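Beta subunit of photoactivated adenylyl cyclase (Beggiatoa sp. PS, PDB 5MBE) probably makes cyclic AMP from ATP under blue-light control, coupling a flavin-binding BLUF sensor to a class III adenylyl cyclase domain. Local coordinates at residues K154-S159 / G254-G259. Sequence-based numbering, arbitrary orientation.
Sequences KIIFFS and GHVIEG
With CG anti to its carbonyl carbon (chi1 -62°), Lys-154 runs past Val-256, and the bends at chi3 and chi4 lay its CD and CE methylenes against the carboxylate of Glu-258, which reaches in from the other strand on an extended chain. Its methylenes meet the valine on the way: Lys-154 CG lies 3.9 Å from Val-256 CG2, the two side chains crossing at about a right angle. Farther out, Lys-154 CD comes within 3.2 Å of Glu-258 OE2, closer than the charged nitrogen does, since NZ of Lys-154 stands 3.7 Å from OE2 of Glu-258, a long salt bridge. The valine's other methyl meets an isoleucine of the neighbouring strand: Val-256 CG1 and Ile-156 CD1 touch at 4.1 Å, the side chains sliding past each other in opposite directions, and Ile-156 also packs on Ala-275 and Ala-279 of helix 274-285.

The backbones meet at one antiparallel hydrogen-bonded pair. Lys-154 N donates to Gly-254 O at 3.3 Å with an N-H...O angle of 162°, while the return bond from Gly-254 N to Lys-154 O, at 3.4 Å, is weak. The segments' N-to-C directions differ by 83°: 255-258 turns away from this pairing, and side chains make the contact there, within the cyclase catalytic domain's central sheet.

Glu-258 OE1 is held separately, by a salt bridge to Arg-133 and a hydrogen bond to His-269, which should fix the carboxylate's rotation. Replacing Lys-154 by an alanine is likely to leave Val-256 CG2 without its CG and CD neighbours and Glu-258 OE2 without its lysine counter-charge. Arg-133 NH2 and Lys-154 NZ are like charges lying close together, and the Glu-258 carboxylate, paired with both, probably offsets them in this buried contact.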
loop_
_atom_site.group_PDB
_atom_site.type_symbol
_atom_site.label_atom_id
_atom_site.label_comp_id
_atom_site.label_asym_id
_atom_site.label_seq_id
_atom_site.Cartn_x
_atom_site.Cartn_y
_atom_site.Cartn_z
ATOM N N LYS A 154 4.112 -20.327 -3.041
ATOM C CA LYS A 154 2.921 -19.768 -2.422
ATOM C C LYS A 154 1.701 -20.051 -3.283
ATOM O O LYS A 154 1.805 -20.284 -4.490
ATOM C CB LYS A 154 3.044 -18.254 -2.200
ATOM C CG LYS A 154 4.171 -17.851 -1.277
ATOM C CD LYS A 154 4.048 -16.391 -0.874
ATOM C CE LYS A 154 3.159 -16.231 0.346
ATOM N NZ LYS A 154 3.785 -16.839 1.551
ATOM N N ILE A 155 0.540 -20.022 -2.640
ATOM C CA ILE A 155 -0.744 -20.068 -3.324
ATOM C C ILE A 155 -1.219 -18.635 -3.501
ATOM O O ILE A 155 -1.335 -17.887 -2.525
ATOM C CB ILE A 155 -1.767 -20.896 -2.537
ATOM C CG1 ILE A 155 -1.330 -22.359 -2.480
ATOM C CG2 ILE A 155 -3.148 -20.759 -3.160
ATOM C CD1 ILE A 155 -2.075 -23.168 -1.458
ATOM N N ILE A 156 -1.481 -18.248 -4.745
ATOM C CA ILE A 156 -1.901 -16.892 -5.073
ATOM C C ILE A 156 -3.421 -16.856 -5.123
ATOM O O ILE A 156 -4.055 -17.756 -5.691
ATOM C CB ILE A 156 -1.286 -16.427 -6.404
ATOM C CG1 ILE A 156 0.231 -16.611 -6.370
ATOM C CG2 ILE A 156 -1.640 -14.970 -6.677
ATOM C CD1 ILE A 156 0.907 -15.887 -5.223
ATOM N N PHE A 157 -4.004 -15.819 -4.528
ATOM C CA PHE A 157 -5.448 -15.661 -4.419
ATOM C C PHE A 157 -5.878 -14.407 -5.167
ATOM O O PHE A 157 -5.362 -13.315 -4.905
ATOM C CB PHE A 157 -5.867 -15.577 -2.947
ATOM C CG PHE A 157 -7.334 -15.310 -2.734
ATOM C CD1 PHE A 157 -7.825 -14.014 -2.714
ATOM C CD2 PHE A 157 -8.217 -16.356 -2.525
ATOM C CE1 PHE A 157 -9.169 -13.770 -2.513
ATOM C CE2 PHE A 157 -9.562 -16.117 -2.320
ATOM C CZ PHE A 157 -10.038 -14.823 -2.314
ATOM N N PHE A 158 -6.824 -14.564 -6.090
ATOM C CA PHE A 158 -7.441 -13.445 -6.789
ATOM C C PHE A 158 -8.952 -13.611 -6.770
ATOM O O PHE A 158 -9.468 -14.710 -6.995
ATOM C CB PHE A 158 -6.946 -13.337 -8.239
ATOM C CG PHE A 158 -5.689 -12.529 -8.393
ATOM C CD1 PHE A 158 -5.724 -11.147 -8.312
ATOM C CD2 PHE A 158 -4.473 -13.150 -8.630
ATOM C CE1 PHE A 158 -4.571 -10.399 -8.456
ATOM C CE2 PHE A 158 -3.316 -12.406 -8.776
ATOM C CZ PHE A 158 -3.366 -11.029 -8.690
ATOM N N SER A 159 -9.658 -12.515 -6.496
ATOM C CA SER A 159 -11.115 -12.520 -6.470
ATOM C C SER A 159 -11.615 -11.115 -6.765
ATOM O O SER A 159 -11.127 -10.150 -6.171
ATOM C CB SER A 159 -11.647 -12.999 -5.113
ATOM O OG SER A 159 -11.358 -12.057 -4.093
ATOM N N GLY A 254 2.697 -21.775 -7.369
ATOM C CA GLY A 254 3.934 -21.722 -8.124
ATOM C C GLY A 254 4.998 -20.982 -7.349
ATOM O O GLY A 254 4.785 -20.537 -6.216
ATOM N N HIS A 255 6.161 -20.861 -7.982
ATOM C CA HIS A 255 7.285 -20.148 -7.391
ATOM C C HIS A 255 7.103 -18.654 -7.616
ATOM O O HIS A 255 6.924 -18.208 -8.754
ATOM C CB HIS A 255 8.605 -20.622 -7.995
ATOM C CG HIS A 255 8.881 -22.077 -7.785
ATOM N ND1 HIS A 255 10.094 -22.654 -8.091
ATOM C CD2 HIS A 255 8.101 -23.074 -7.303
ATOM C CE1 HIS A 255 10.051 -23.943 -7.805
ATOM N NE2 HIS A 255 8.852 -24.224 -7.326
ATOM N N VAL A 256 7.144 -17.884 -6.534
ATOM C CA VAL A 256 7.026 -16.436 -6.615
ATOM C C VAL A 256 8.146 -15.808 -5.802
ATOM O O VAL A 256 8.600 -16.363 -4.797
ATOM C CB VAL A 256 5.650 -15.923 -6.125
ATOM C CG1 VAL A 256 4.542 -16.443 -7.018
ATOM C CG2 VAL A 256 5.411 -16.322 -4.673
ATOM N N ILE A 257 8.596 -14.642 -6.252
ATOM C CA ILE A 257 9.594 -13.857 -5.542
ATOM C C ILE A 257 8.857 -12.802 -4.736
ATOM O O ILE A 257 8.179 -11.935 -5.301
ATOM C CB ILE A 257 10.608 -13.226 -6.507
ATOM C CG1 ILE A 257 11.377 -14.325 -7.238
ATOM C CG2 ILE A 257 11.557 -12.300 -5.752
ATOM C CD1 ILE A 257 11.939 -13.894 -8.560
ATOM N N GLU A 258 8.971 -12.887 -3.416
ATOM C CA GLU A 258 8.274 -11.996 -2.501
ATOM C C GLU A 258 9.274 -11.088 -1.800
ATOM O O GLU A 258 10.302 -11.559 -1.299
ATOM C CB GLU A 258 7.470 -12.802 -1.478
ATOM C CG GLU A 258 6.878 -11.976 -0.366
ATOM C CD GLU A 258 5.752 -12.689 0.352
ATOM O OE1 GLU A 258 4.916 -12.007 0.979
ATOM O OE2 GLU A 258 5.698 -13.934 0.279
ATOM N N GLY A 259 8.969 -9.796 -1.761
ATOM C CA GLY A 259 9.838 -8.850 -1.092
ATOM C C GLY A 259 9.414 -7.421 -1.353
ATOM O O GLY A 259 8.385 -7.149 -1.986
#